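Local coordinates for methyltransferase (Streptomyces regensis, PDB 5N5D), which transfers a methyl group from S-adenosylmethionine to an oxygen of its substrate, as an O-methyltransferase of tomaymycin biosynthesis, at the interface of chains A and B. Numbering follows the deposited sequence. Chains: chain A/B, Methyltransferase.

All three contacts belong to the two-fold interface between chains A and B. Contacts 1 and 3 are neighbours, their C-alpha centres about 8 Å apart, and they share A:His194, A:Ser207 and B:Phe17. Together they follow helix 6-21 of chain B along strand 203-211 of chain A. Between such centres, contact 2 lies about 25 Å from contact 1 and 19 Å from contact 3. It holds the same helix of chain A against chain B, so much of it is the twin of contact 3. It adds the antiparallel strand bridge. Such reciprocal helix packing fits a dimer, though the structure alone does not prove one in solution.

Contact 1: the interface of chains A and B. Residues chain A 194-195, 197, 206-207, 220; chain B 16-17, 20-21.
A:His194 and A:Leu197 on helix 185-198, with A:Ser207 on strand 203-211, meet the C-terminal end of helix 6-21 of chain B, where B:Leu21 already departs from helical torsions (phi -113°). The imidazole of A:His194 touches both B:Phe17 and B:Leu21. Its NE2 sits 3.3 Å from CE1 of B:Phe17, and its CD2 is 3.7 Å from the methyl CD1 of B:Leu21. The CB of A:His194 instead meets CD1 of B:Leu20. Imidazole and phenyl lie nearly parallel but offset, the CD1-CE1 rim of B:Phe17 against the NE2-CD2 side of the imidazole. A:Ser207 comes over one face of the B:Phe17 ring, its CB 3.7 Å from the ring centroid, offset toward the rim. Its OG stands anti to the carbonyl carbon (chi1 -67°), and from there bonds NE2 of A:His194 at 3.0 Å, with 155° at the hydrogen. OG also bonds the hydroxyl OG1 of A:Thr220 at 2.7 Å. This chain of bonds is likely to fix the turn of the imidazole. The two methyls of B:Leu21 part: CD1 points to A:Ser207 and A:His194, while CD2 presses on CB of A:Leu197 at a tight 3.4 Å. At the rim, one water joins the carboxylate OE2 of A:Glu195 to the phenol OH of B:Tyr16, 2.7 Å from that OH. The patch seats the end of the partner's N-terminal helix on the methyltransferase fold by apolar contact, and probably helps hold the dimer together.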
loop_
_atom_site.group_PDB
_atom_site.type_symbol
_atom_site.label_atom_id
_atom_site.label_comp_id
_atom_site.label_asym_id
_atom_site.label_seq_id
_atom_site.Cartn_x
_atom_site.Cartn_y
_atom_site.Cartn_z
ATOM N N HIS A 194 -3.998 -0.948 -17.669
ATOM C CA HIS A 194 -4.969 -1.681 -16.862
ATOM C C HIS A 194 -5.623 -2.787 -17.673
ATOM O O HIS A 194 -5.908 -3.866 -17.142
ATOM C CB HIS A 194 -6.014 -0.723 -16.287
ATOM C CG HIS A 194 -5.517 0.036 -15.105
ATOM N ND1 HIS A 194 -4.634 1.086 -15.216
ATOM C CD2 HIS A 194 -5.736 -0.138 -13.780
ATOM C CE1 HIS A 194 -4.344 1.542 -14.010
ATOM N NE2 HIS A 194 -5.004 0.820 -13.123
ATOM N N GLU A 195 -5.856 -2.539 -18.962
ATOM C CA GLU A 195 -6.374 -3.582 -19.841
ATOM C C GLU A 195 -5.391 -4.744 -19.975
ATOM O O GLU A 195 -5.800 -5.912 -20.013
ATOM C CB GLU A 195 -6.691 -2.982 -21.208
ATOM C CG GLU A 195 -7.895 -2.065 -21.197
ATOM C CD GLU A 195 -8.017 -1.246 -22.463
ATOM O OE1 GLU A 195 -7.297 -1.538 -23.451
ATOM O OE2 GLU A 195 -8.820 -0.296 -22.454
ATOM N N LEU A 197 -3.276 -5.696 -17.673
ATOM C CA LEU A 197 -3.403 -6.434 -16.420
ATOM C C LEU A 197 -4.636 -7.331 -16.430
ATOM O O LEU A 197 -4.563 -8.494 -16.013
ATOM C CB LEU A 197 -3.449 -5.462 -15.240
ATOM C CG LEU A 197 -2.112 -4.837 -14.852
ATOM C CD1 LEU A 197 -2.340 -3.668 -13.902
ATOM C CD2 LEU A 197 -1.195 -5.899 -14.221
ATOM N N THR A 206 -3.848 -4.318 -7.929
ATOM C CA THR A 206 -4.933 -3.465 -7.474
ATOM C C THR A 206 -4.509 -2.017 -7.671
ATOM O O THR A 206 -3.318 -1.706 -7.760
ATOM C CB THR A 206 -5.300 -3.737 -6.005
ATOM O OG1 THR A 206 -6.559 -3.132 -5.703
ATOM C CG2 THR A 206 -4.238 -3.181 -5.047
ATOM N N SER A 207 -5.495 -1.131 -7.756
ATOM C CA SER A 207 -5.236 0.297 -7.839
ATOM C C SER A 207 -5.985 1.012 -6.726
ATOM O O SER A 207 -7.145 0.698 -6.435
ATOM C CB SER A 207 -5.638 0.860 -9.197
ATOM O OG SER A 207 -4.790 0.335 -10.196
ATOM N N THR A 220 -1.029 2.042 -8.804
ATOM C CA THR A 220 -1.277 0.630 -9.044
ATOM C C THR A 220 -0.151 -0.179 -8.429
ATOM O O THR A 220 1.024 0.160 -8.587
ATOM C CB THR A 220 -1.366 0.327 -10.540
ATOM O OG1 THR A 220 -2.401 1.118 -11.114
ATOM C CG2 THR A 220 -1.656 -1.156 -10.787
ATOM N N TYR B 16 -14.129 1.361 -12.122
ATOM C CA TYR B 16 -13.323 1.116 -13.312
ATOM C C TYR B 16 -12.119 0.239 -12.995
ATOM O O TYR B 16 -11.903 -0.794 -13.639
ATOM C CB TYR B 16 -12.875 2.443 -13.927
ATOM C CG TYR B 16 -11.807 2.266 -14.978
ATOM C CD1 TYR B 16 -12.120 1.804 -16.251
ATOM C CD2 TYR B 16 -10.468 2.514 -14.683
ATOM C CE1 TYR B 16 -11.130 1.617 -17.208
ATOM C CE2 TYR B 16 -9.480 2.332 -15.626
ATOM C CZ TYR B 16 -9.811 1.875 -16.881
ATOM O OH TYR B 16 -8.821 1.703 -17.804
ATOM N N PHE B 17 -11.305 0.638 -12.015
ATOM C CA PHE B 17 -10.123 -0.153 -11.682
ATOM C C PHE B 17 -10.508 -1.569 -11.282
ATOM O O PHE B 17 -9.902 -2.550 -11.740
ATOM C CB PHE B 17 -9.347 0.501 -10.538
ATOM C CG PHE B 17 -8.617 1.760 -10.906
ATOM C CD1 PHE B 17 -8.032 1.921 -12.145
ATOM C CD2 PHE B 17 -8.480 2.774 -9.970
ATOM C CE1 PHE B 17 -7.348 3.087 -12.455
ATOM C CE2 PHE B 17 -7.800 3.930 -10.277
ATOM C CZ PHE B 17 -7.237 4.087 -11.517
ATOM N N LEU B 20 -11.323 -4.212 -13.975
ATOM C CA LEU B 20 -10.205 -4.791 -14.702
ATOM C C LEU B 20 -9.268 -5.595 -13.815
ATOM O O LEU B 20 -8.630 -6.536 -14.299
ATOM C CB LEU B 20 -9.408 -3.685 -15.404
ATOM C CG LEU B 20 -10.178 -2.976 -16.524
ATOM C CD1 LEU B 20 -9.470 -1.697 -16.969
ATOM C CD2 LEU B 20 -10.352 -3.922 -17.693
ATOM N N LEU B 21 -9.189 -5.273 -12.526
ATOM C CA LEU B 21 -8.137 -5.833 -11.688
ATOM C C LEU B 21 -8.605 -6.791 -10.602
ATOM O O LEU B 21 -7.794 -7.606 -10.149
ATOM C CB LEU B 21 -7.353 -4.703 -11.012
ATOM C CG LEU B 21 -6.673 -3.695 -11.937
ATOM C CD1 LEU B 21 -5.842 -2.720 -11.103
ATOM C CD2 LEU B 21 -5.809 -4.374 -12.977
HETATM O O HOH W 1 -9.759 0.693 -20.085
#

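Contact 2: the interface of chains A and B. Residues chain A 10, 13-14, 17, 211-212; chain B 172, 175, 177-178, 209, 216.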
loop_
_atom_site.group_PDB
_atom_site.type_symbol
_atom_site.label_atom_id
_atom_site.label_comp_id
_atom_site.label_asym_id
_atom_site.label_seq_id
_atom_site.Cartn_x
_atom_site.Cartn_y
_atom_site.Cartn_z
ATOM N N TRP A 10 -6.888 18.002 3.497
ATOM C CA TRP A 10 -6.020 16.892 3.119
ATOM C C TRP A 10 -4.588 17.134 3.573
ATOM O O TRP A 10 -3.918 16.209 4.045
ATOM C CB TRP A 10 -6.058 16.685 1.609
ATOM C CG TRP A 10 -7.378 16.244 1.077
ATOM C CD1 TRP A 10 -8.434 15.749 1.788
ATOM C CD2 TRP A 10 -7.785 16.250 -0.295
ATOM N NE1 TRP A 10 -9.474 15.452 0.942
ATOM C CE2 TRP A 10 -9.104 15.759 -0.342
ATOM C CE3 TRP A 10 -7.168 16.641 -1.486
ATOM C CZ2 TRP A 10 -9.810 15.632 -1.537
ATOM C CZ3 TRP A 10 -7.869 16.518 -2.669
ATOM C CH2 TRP A 10 -9.178 16.021 -2.686
ATOM N N VAL A 13 -4.249 16.583 7.519
ATOM C CA VAL A 13 -4.181 15.179 7.911
ATOM C C VAL A 13 -2.836 14.577 7.521
ATOM O O VAL A 13 -2.219 13.841 8.302
ATOM C CB VAL A 13 -5.363 14.417 7.289
ATOM C CG1 VAL A 13 -5.227 12.922 7.521
ATOM C CG2 VAL A 13 -6.669 14.932 7.858
ATOM N N ASP A 14 -2.355 14.868 6.308
ATOM C CA ASP A 14 -1.053 14.355 5.888
ATOM C C ASP A 14 0.063 14.871 6.785
ATOM O O ASP A 14 0.948 14.111 7.196
ATOM C CB ASP A 14 -0.774 14.744 4.434
ATOM C CG ASP A 14 -0.594 13.546 3.530
ATOM O OD1 ASP A 14 -0.810 12.407 3.989
ATOM O OD2 ASP A 14 -0.252 13.742 2.349
ATOM N N PHE A 17 -0.127 12.962 10.217
ATOM C CA PHE A 17 0.441 11.617 10.169
ATOM C C PHE A 17 1.944 11.672 9.948
ATOM O O PHE A 17 2.713 10.977 10.622
ATOM C CB PHE A 17 -0.215 10.801 9.053
ATOM C CG PHE A 17 -1.628 10.368 9.329
ATOM C CD1 PHE A 17 -2.033 9.964 10.584
ATOM C CD2 PHE A 17 -2.547 10.329 8.292
ATOM C CE1 PHE A 17 -3.340 9.551 10.810
ATOM C CE2 PHE A 17 -3.845 9.924 8.511
ATOM C CZ PHE A 17 -4.244 9.540 9.771
ATOM N N VAL A 211 -5.539 10.718 -1.500
ATOM C CA VAL A 211 -5.482 12.168 -1.378
ATOM C C VAL A 211 -4.435 12.492 -0.322
ATOM O O VAL A 211 -3.896 11.606 0.345
ATOM C CB VAL A 211 -6.844 12.805 -1.025
ATOM C CG1 VAL A 211 -7.873 12.513 -2.116
ATOM C CG2 VAL A 211 -7.337 12.344 0.350
ATOM N N GLY A 212 -4.145 13.776 -0.184
ATOM C CA GLY A 212 -3.056 14.238 0.647
ATOM C C GLY A 212 -2.422 15.461 0.020
ATOM O O GLY A 212 -3.037 16.132 -0.800
ATOM N N VAL B 172 -8.534 7.637 9.548
ATOM C CA VAL B 172 -8.663 9.061 9.230
ATOM C C VAL B 172 -9.840 9.705 9.956
ATOM O O VAL B 172 -9.749 10.859 10.385
ATOM C CB VAL B 172 -8.761 9.234 7.701
ATOM C CG1 VAL B 172 -9.258 10.620 7.322
ATOM C CG2 VAL B 172 -7.395 8.985 7.085
ATOM N N GLY B 175 -10.906 13.212 9.249
ATOM C CA GLY B 175 -9.986 14.261 9.641
ATOM C C GLY B 175 -10.007 14.593 11.114
ATOM O O GLY B 175 -9.228 15.452 11.555
ATOM N N VAL B 177 -8.802 13.091 13.495
ATOM C CA VAL B 177 -7.598 12.674 14.211
ATOM C C VAL B 177 -6.641 13.831 14.463
ATOM O O VAL B 177 -5.761 13.721 15.318
ATOM C CB VAL B 177 -6.881 11.537 13.453
ATOM C CG1 VAL B 177 -7.747 10.299 13.442
ATOM C CG2 VAL B 177 -6.488 11.974 12.037
ATOM N N THR B 178 -6.777 14.942 13.746
ATOM C CA THR B 178 -5.893 16.077 13.988
ATOM C C THR B 178 -6.301 16.889 15.213
ATOM O O THR B 178 -5.581 17.828 15.581
ATOM C CB THR B 178 -5.857 16.999 12.766
ATOM O OG1 THR B 178 -7.131 17.626 12.604
ATOM C CG2 THR B 178 -5.505 16.218 11.504
ATOM N N GLN B 209 -4.003 8.350 3.105
ATOM C CA GLN B 209 -5.403 8.730 2.946
ATOM C C GLN B 209 -5.911 8.198 1.610
ATOM O O GLN B 209 -5.282 8.423 0.572
ATOM C CB GLN B 209 -5.579 10.257 2.994
ATOM C CG GLN B 209 -4.869 11.015 4.157
ATOM C CD GLN B 209 -4.919 12.563 4.029
ATOM O OE1 GLN B 209 -5.987 13.176 3.980
ATOM N NE2 GLN B 209 -3.747 13.186 3.987
ATOM N N TYR B 216 -13.882 9.076 1.881
ATOM C CA TYR B 216 -12.582 9.505 2.374
ATOM C C TYR B 216 -12.256 8.791 3.680
ATOM O O TYR B 216 -13.048 8.822 4.628
ATOM C CB TYR B 216 -12.614 11.020 2.569
ATOM C CG TYR B 216 -11.433 11.651 3.271
ATOM C CD1 TYR B 216 -10.150 11.560 2.756
ATOM C CD2 TYR B 216 -11.623 12.399 4.421
ATOM C CE1 TYR B 216 -9.078 12.171 3.399
ATOM C CE2 TYR B 216 -10.574 13.009 5.060
ATOM C CZ TYR B 216 -9.306 12.900 4.548
ATOM O OH TYR B 216 -8.263 13.521 5.203
HETATM O O HOH W 2 -2.094 9.861 1.276
#
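A:Val13, on helix 6-21, packs against B:Gln209, B:Tyr216 and B:Gly175 in this helix-on-strand contact of a Rossmann-like O-methyltransferase. Its two methyls divide the work. CG1, anti to the backbone N (chi1 172°), meets the amide carbon CD of B:Gln209 at 3.5 Å. CG2 meets the phenol OH of B:Tyr216 tip to tip and also touches CA of B:Gly175. Beside it, the edge of the A:Phe17 ring faces CG2 of B:Val172 in plane, at 3.9 Å from CE2. On the other flank, CG2 of A:Val211 reaches CE1 of B:Tyr216 at 3.5 Å. CB of A:Val211 lies over the centre of the A:Trp10 indole, while NE1 of that indole stands above one face of the tyrosine, toward its rim. The side chain of B:Gln209 runs extended beyond CG into the polar rim. Its NE2 donates to the carbonyl O of A:Trp10 at 3.0 Å, nearly straight at 169°. It also donates to OD1 of A:Asp14, which it meets from above the carboxylate plane. Both acceptors lie in the plane of the amide. OE1 of B:Gln209 accepts from OH of B:Tyr216 at 2.6 Å, which probably fixes which way round the amide sits. Between the strands, A:Val211 N donates to B:Gln209 O at 3.1 Å in an antiparallel bridge. A water links A:Val211 O to B:Gln209 N.

Contact 3: the interface of chains A and B. Residues chain A 171-172, 175, 177, 194, 207, 209, 216; chain B 13-14, 17.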
loop_
_atom_site.group_PDB
_atom_site.type_symbol
_atom_site.label_atom_id
_atom_site.label_comp_id
_atom_site.label_asym_id
_atom_site.label_seq_id
_atom_site.Cartn_x
_atom_site.Cartn_y
_atom_site.Cartn_z
ATOM N N VAL A 171 -1.955 7.105 -11.677
ATOM C CA VAL A 171 -2.787 6.364 -12.620
ATOM C C VAL A 171 -4.231 6.872 -12.660
ATOM O O VAL A 171 -5.063 6.266 -13.338
ATOM C CB VAL A 171 -2.769 4.854 -12.319
ATOM C CG1 VAL A 171 -1.372 4.286 -12.473
ATOM C CG2 VAL A 171 -3.344 4.559 -10.930
ATOM N N VAL A 172 -4.555 7.961 -11.969
ATOM C CA VAL A 172 -5.945 8.396 -11.846
ATOM C C VAL A 172 -6.281 9.512 -12.829
ATOM O O VAL A 172 -7.382 9.541 -13.380
ATOM C CB VAL A 172 -6.238 8.813 -10.386
ATOM C CG1 VAL A 172 -7.524 9.633 -10.281
ATOM C CG2 VAL A 172 -6.348 7.571 -9.513
ATOM N N GLY A 175 -9.557 11.345 -12.804
ATOM C CA GLY A 175 -10.729 10.590 -13.180
ATOM C C GLY A 175 -10.878 10.368 -14.667
ATOM O O GLY A 175 -11.794 9.647 -15.079
ATOM N N VAL A 177 -9.332 8.570 -16.596
ATOM C CA VAL A 177 -9.034 7.205 -17.004
ATOM C C VAL A 177 -10.297 6.415 -17.325
ATOM O O VAL A 177 -10.228 5.407 -18.035
ATOM C CB VAL A 177 -8.200 6.517 -15.898
ATOM C CG1 VAL A 177 -9.072 6.172 -14.689
ATOM C CG2 VAL A 177 -7.488 5.288 -16.436
ATOM N N HIS A 194 -3.998 -0.948 -17.669
ATOM C CA HIS A 194 -4.969 -1.681 -16.862
ATOM C C HIS A 194 -5.623 -2.787 -17.673
ATOM O O HIS A 194 -5.908 -3.866 -17.142
ATOM C CB HIS A 194 -6.014 -0.723 -16.287
ATOM C CG HIS A 194 -5.517 0.036 -15.105
ATOM N ND1 HIS A 194 -4.634 1.086 -15.216
ATOM C CD2 HIS A 194 -5.736 -0.138 -13.780
ATOM C CE1 HIS A 194 -4.344 1.542 -14.010
ATOM N NE2 HIS A 194 -5.004 0.820 -13.123
ATOM N N SER A 207 -5.495 -1.131 -7.756
ATOM C CA SER A 207 -5.236 0.297 -7.839
ATOM C C SER A 207 -5.985 1.012 -6.726
ATOM O O SER A 207 -7.145 0.698 -6.435
ATOM C CB SER A 207 -5.638 0.860 -9.197
ATOM O OG SER A 207 -4.790 0.335 -10.196
ATOM N N GLN A 209 -6.924 4.779 -4.990
ATOM C CA GLN A 209 -7.023 6.232 -5.073
ATOM C C GLN A 209 -6.627 6.855 -3.739
ATOM O O GLN A 209 -7.035 6.384 -2.672
ATOM C CB GLN A 209 -8.447 6.658 -5.428
ATOM C CG GLN A 209 -9.053 6.035 -6.679
ATOM C CD GLN A 209 -10.526 6.443 -6.862
ATOM O OE1 GLN A 209 -10.834 7.601 -7.138
ATOM N NE2 GLN A 209 -11.431 5.488 -6.688
ATOM N N TYR A 216 -5.613 14.766 -5.333
ATOM C CA TYR A 216 -6.287 13.521 -5.684
ATOM C C TYR A 216 -5.534 12.809 -6.801
ATOM O O TYR A 216 -5.322 13.383 -7.877
ATOM C CB TYR A 216 -7.721 13.835 -6.106
ATOM C CG TYR A 216 -8.492 12.722 -6.778
ATOM C CD1 TYR A 216 -8.671 11.492 -6.162
ATOM C CD2 TYR A 216 -9.095 12.929 -8.013
ATOM C CE1 TYR A 216 -9.403 10.485 -6.775
ATOM C CE2 TYR A 216 -9.827 11.933 -8.625
ATOM C CZ TYR A 216 -9.978 10.717 -8.003
ATOM O OH TYR A 216 -10.715 9.723 -8.616
ATOM N N VAL B 13 -14.161 5.774 -10.541
ATOM C CA VAL B 13 -12.785 5.336 -10.739
ATOM C C VAL B 13 -12.552 3.983 -10.068
ATOM O O VAL B 13 -11.898 3.101 -10.634
ATOM C CB VAL B 13 -11.815 6.420 -10.229
ATOM C CG1 VAL B 13 -10.383 5.910 -10.237
ATOM C CG2 VAL B 13 -11.922 7.665 -11.083
ATOM N N ASP B 14 -13.095 3.791 -8.859
ATOM C CA ASP B 14 -12.990 2.496 -8.184
ATOM C C ASP B 14 -13.699 1.401 -8.971
ATOM O O ASP B 14 -13.182 0.284 -9.107
ATOM C CB ASP B 14 -13.590 2.583 -6.776
ATOM C CG ASP B 14 -12.547 2.515 -5.668
ATOM O OD1 ASP B 14 -11.331 2.605 -5.946
ATOM O OD2 ASP B 14 -12.963 2.380 -4.496
ATOM N N PHE B 17 -11.305 0.638 -12.015
ATOM C CA PHE B 17 -10.123 -0.153 -11.682
ATOM C C PHE B 17 -10.508 -1.569 -11.282
ATOM O O PHE B 17 -9.902 -2.550 -11.740
ATOM C CB PHE B 17 -9.347 0.501 -10.538
ATOM C CG PHE B 17 -8.617 1.760 -10.906
ATOM C CD1 PHE B 17 -8.032 1.921 -12.145
ATOM C CD2 PHE B 17 -8.480 2.774 -9.970
ATOM C CE1 PHE B 17 -7.348 3.087 -12.455
ATOM C CE2 PHE B 17 -7.800 3.930 -10.277
ATOM C CZ PHE B 17 -7.237 4.087 -11.517
HETATM O O HOH W 3 -9.643 0.780 -7.410
HETATM O O HOH W 4 -9.331 3.623 -3.713
HETATM O O HOH W 5 -9.117 2.186 -5.112
#
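B:Phe17 enters a pocket lined by A:Val171, A:Val172 and A:Val177 in this O-methyltransferase interface, where helix 6-21 of one chain lies on the Rossmann-like fold of the other. The outer edge of the ring receives the carbonyl O of A:Val171 in plane, 3.6 Å from CZ. CG2 of A:Val172 also lies in plane at that edge, 4.0 Å from CE2. A:Ser207 and A:His194 complete the setting of the ring. One helical turn earlier, B:Val13 crosses A:Gln209, its CG1 3.4 Å from the amide carbon CD. The other methyl, CG2, meets OH of A:Tyr216 tip to tip and touches CA of A:Gly175. The side chain of A:Gln209 is extended past CG (chi2 175°), which carries its amide across B:Val13 to the polar rim. There NE2 donates to OD1 of B:Asp14 at 3.0 Å, with 158° at the hydrogen. The amide meets that oxygen from above the carboxylate, and the two planes stand 71° apart. OE1 accepts from OH of A:Tyr216 at 2.6 Å, which likely sets the flip of the amide. An alanine in place of A:Gln209 would probably leave OD1 of B:Asp14 and OH of A:Tyr216 without these amide partners and open a gap beside B:Val13. Outside, water 3 bridges A:Ser207 O and B:Asp14 OD1, 2.9 Å from OD1. Water 4 joins that OD1 to the backbone N of A:Gln209.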